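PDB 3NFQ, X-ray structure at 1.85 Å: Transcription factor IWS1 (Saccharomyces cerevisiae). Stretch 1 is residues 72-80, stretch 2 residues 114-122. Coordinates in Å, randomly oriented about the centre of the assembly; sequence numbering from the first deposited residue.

Stretch 1 72-80: ILDNNLLQS
Stretch 2, residues 114-122: EHLKESGLG

Stretch 1 is the end of one helix, a turn at Asn75 and Asn76 (57/36, positive phi), and the start of the next helix. Stretch 2 is helical to Ser119, breaks at Gly120 (73/3), where positive phi favours glycine, and resumes at Leu121. CA atoms pair Leu73 with His115 at 6.9 Å and Gln79 with Ser119 at 4.1 Å.

No direct hydrogen bond joins the stretches; packing and one water do, burying 452 Å², both sides summed. Leu73 (m, t) lays CD2 over one face of the His115 ring, 4.0 Å from its centroid and 9° off the normal. His115 points toward stretch 1 with chi1 -44° and chi2 -70°. Its ND1 is buried without a partner.

Leu78 (m, t) points toward stretch 2, its CD1 4.1 Å from His115 CB. Leu121 (t, p) points toward stretch 1, so its CD2 meets Leu78 CD1 at 4.1 Å.

Ser119 is small, and the backbone of stretch 1 lies close: its CB is 3.5 Å from Gln79 N and 3.6 Å from Leu78 C. Its p rotamer turns OG back to its own stretch. OG donates to His115 O (2.7 Å) and accepts from Leu121 N (3.1 Å), bridging the break.

Asn76 points toward stretch 2 with chi1 t (-158°) and chi2 -164°. Its ND2 is 3.3 Å from Ser119 CB. Its OD1 is 3.4 Å from Glu118 O; both are acceptors, so this is no hydrogen bond.

Gln79 extends (t, t). Water 1 donates to Gln79 OE1 and Glu118 O, each at 2.9 Å.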

# COMPACT_ATOMS: atom_id res chain seq x y z
N ILE A 72 13.36 -1.26 0.77
CA ILE A 72 11.94 -0.89 0.57
C ILE A 72 11.85 0.60 0.42
O ILE A 72 11.27 1.10 -0.55
CB ILE A 72 11.09 -1.34 1.80
CG1 ILE A 72 10.97 -2.84 1.75
CG2 ILE A 72 9.68 -0.66 1.81
CD1 ILE A 72 10.63 -3.51 3.11
N LEU A 73 12.44 1.32 1.36
CA LEU A 73 12.32 2.80 1.33
C LEU A 73 13.11 3.42 0.18
O LEU A 73 12.65 4.37 -0.47
CB LEU A 73 12.74 3.41 2.68
CG LEU A 73 11.77 3.09 3.83
CD1 LEU A 73 12.33 3.56 5.16
CD2 LEU A 73 10.38 3.70 3.64
N ASP A 74 14.31 2.92 -0.06
CA ASP A 74 15.15 3.48 -1.14
C ASP A 74 14.60 3.23 -2.53
O ASP A 74 14.82 4.06 -3.41
CB ASP A 74 16.57 2.96 -1.04
CG ASP A 74 17.32 3.51 0.16
OD1 ASP A 74 16.91 4.56 0.73
OD2 ASP A 74 18.32 2.87 0.54
N ASN A 75 13.89 2.13 -2.76
CA ASN A 75 13.32 1.82 -4.09
C ASN A 75 11.86 2.22 -4.33
O ASN A 75 11.25 1.74 -5.28
CB ASN A 75 13.52 0.34 -4.38
CG ASN A 75 14.99 0.00 -4.49
OD1 ASN A 75 15.61 -0.47 -3.54
ND2 ASN A 75 15.57 0.37 -5.61
N ASN A 76 11.31 3.05 -3.44
CA ASN A 76 9.97 3.59 -3.57
C ASN A 76 8.91 2.49 -3.69
O ASN A 76 7.92 2.64 -4.40
CB ASN A 76 9.90 4.53 -4.80
CG ASN A 76 8.75 5.54 -4.74
OD1 ASN A 76 8.39 6.14 -5.76
ND2 ASN A 76 8.19 5.75 -3.56
N LEU A 77 9.10 1.38 -2.98
CA LEU A 77 8.05 0.40 -2.90
C LEU A 77 6.75 0.98 -2.30
O LEU A 77 5.65 0.54 -2.61
CB LEU A 77 8.52 -0.79 -2.09
CG LEU A 77 7.60 -2.02 -2.03
CD1 LEU A 77 7.36 -2.66 -3.39
CD2 LEU A 77 8.15 -3.08 -1.04
N LEU A 78 6.87 1.99 -1.46
CA LEU A 78 5.65 2.62 -0.90
C LEU A 78 4.72 3.19 -1.96
O LEU A 78 3.54 3.38 -1.75
CB LEU A 78 6.05 3.66 0.14
CG LEU A 78 6.69 3.16 1.43
CD1 LEU A 78 6.92 4.35 2.44
CD2 LEU A 78 5.78 2.10 2.00
N GLN A 79 5.25 3.44 -3.15
CA GLN A 79 4.38 3.87 -4.24
C GLN A 79 3.35 2.82 -4.58
O GLN A 79 2.20 3.10 -4.84
CB GLN A 79 5.21 4.15 -5.51
CG GLN A 79 4.38 5.02 -6.48
CD GLN A 79 5.16 5.31 -7.74
OE1 GLN A 79 5.30 6.47 -8.16
NE2 GLN A 79 5.71 4.26 -8.32
N SER A 80 3.82 1.59 -4.69
CA SER A 80 2.91 0.47 -4.95
C SER A 80 1.95 0.21 -3.78
O SER A 80 0.83 -0.16 -4.02
CB SER A 80 3.70 -0.79 -5.22
OG SER A 80 4.43 -0.69 -6.44
N GLU A 114 10.08 12.56 3.16
CA GLU A 114 10.53 12.41 1.77
C GLU A 114 9.94 11.19 1.06
O GLU A 114 9.64 11.23 -0.15
CB GLU A 114 12.05 12.41 1.64
CG GLU A 114 12.77 11.39 2.49
CD GLU A 114 13.26 11.95 3.84
OE1 GLU A 114 12.63 12.92 4.39
OE2 GLU A 114 14.29 11.40 4.35
N HIS A 115 9.78 10.09 1.80
CA HIS A 115 9.13 8.90 1.23
C HIS A 115 7.67 9.13 0.96
O HIS A 115 7.18 8.66 -0.05
CB HIS A 115 9.29 7.72 2.15
CG HIS A 115 10.67 7.57 2.72
ND1 HIS A 115 11.76 7.21 1.95
CD2 HIS A 115 11.12 7.70 3.98
CE1 HIS A 115 12.83 7.14 2.73
NE2 HIS A 115 12.46 7.42 3.97
N LEU A 116 6.97 9.81 1.86
CA LEU A 116 5.55 10.14 1.63
C LEU A 116 5.37 10.97 0.34
O LEU A 116 4.40 10.78 -0.40
CB LEU A 116 4.97 10.90 2.82
CG LEU A 116 4.98 10.11 4.12
CD1 LEU A 116 4.60 10.99 5.32
CD2 LEU A 116 4.05 8.94 4.00
N LYS A 117 6.28 11.91 0.12
CA LYS A 117 6.19 12.79 -1.03
C LYS A 117 6.43 12.00 -2.30
O LYS A 117 5.68 12.10 -3.25
CB LYS A 117 7.24 13.90 -0.94
CG LYS A 117 6.95 14.94 0.14
CD LYS A 117 5.70 15.75 -0.15
CE LYS A 117 5.62 16.96 0.78
NZ LYS A 117 4.20 17.48 0.76
N GLU A 118 7.44 11.16 -2.28
CA GLU A 118 7.89 10.49 -3.46
C GLU A 118 6.91 9.36 -3.88
O GLU A 118 6.71 9.06 -5.07
CB GLU A 118 9.26 9.95 -3.09
CG GLU A 118 9.93 9.06 -4.08
CD GLU A 118 11.16 8.43 -3.46
OE1 GLU A 118 11.33 8.60 -2.21
OE2 GLU A 118 11.94 7.77 -4.21
N SER A 119 6.24 8.79 -2.89
CA SER A 119 5.33 7.68 -3.13
C SER A 119 3.90 8.12 -3.31
O SER A 119 3.08 7.34 -3.80
CB SER A 119 5.45 6.73 -1.94
OG SER A 119 4.97 7.35 -0.77
N GLY A 120 3.59 9.35 -2.93
CA GLY A 120 2.20 9.83 -2.85
C GLY A 120 1.42 9.26 -1.68
O GLY A 120 0.23 9.48 -1.58
N LEU A 121 2.08 8.46 -0.83
CA LEU A 121 1.40 7.82 0.28
C LEU A 121 0.87 8.84 1.28
O LEU A 121 -0.14 8.61 1.89
CB LEU A 121 2.33 6.81 0.99
CG LEU A 121 1.75 5.91 2.06
CD1 LEU A 121 0.62 4.98 1.52
CD2 LEU A 121 2.85 5.11 2.67
N GLY A 122 1.55 9.98 1.43
CA GLY A 122 1.09 10.98 2.41
C GLY A 122 -0.35 11.38 2.15
O GLY A 122 -1.15 11.40 3.07
O HOH W 1 4.25 8.72 -6.57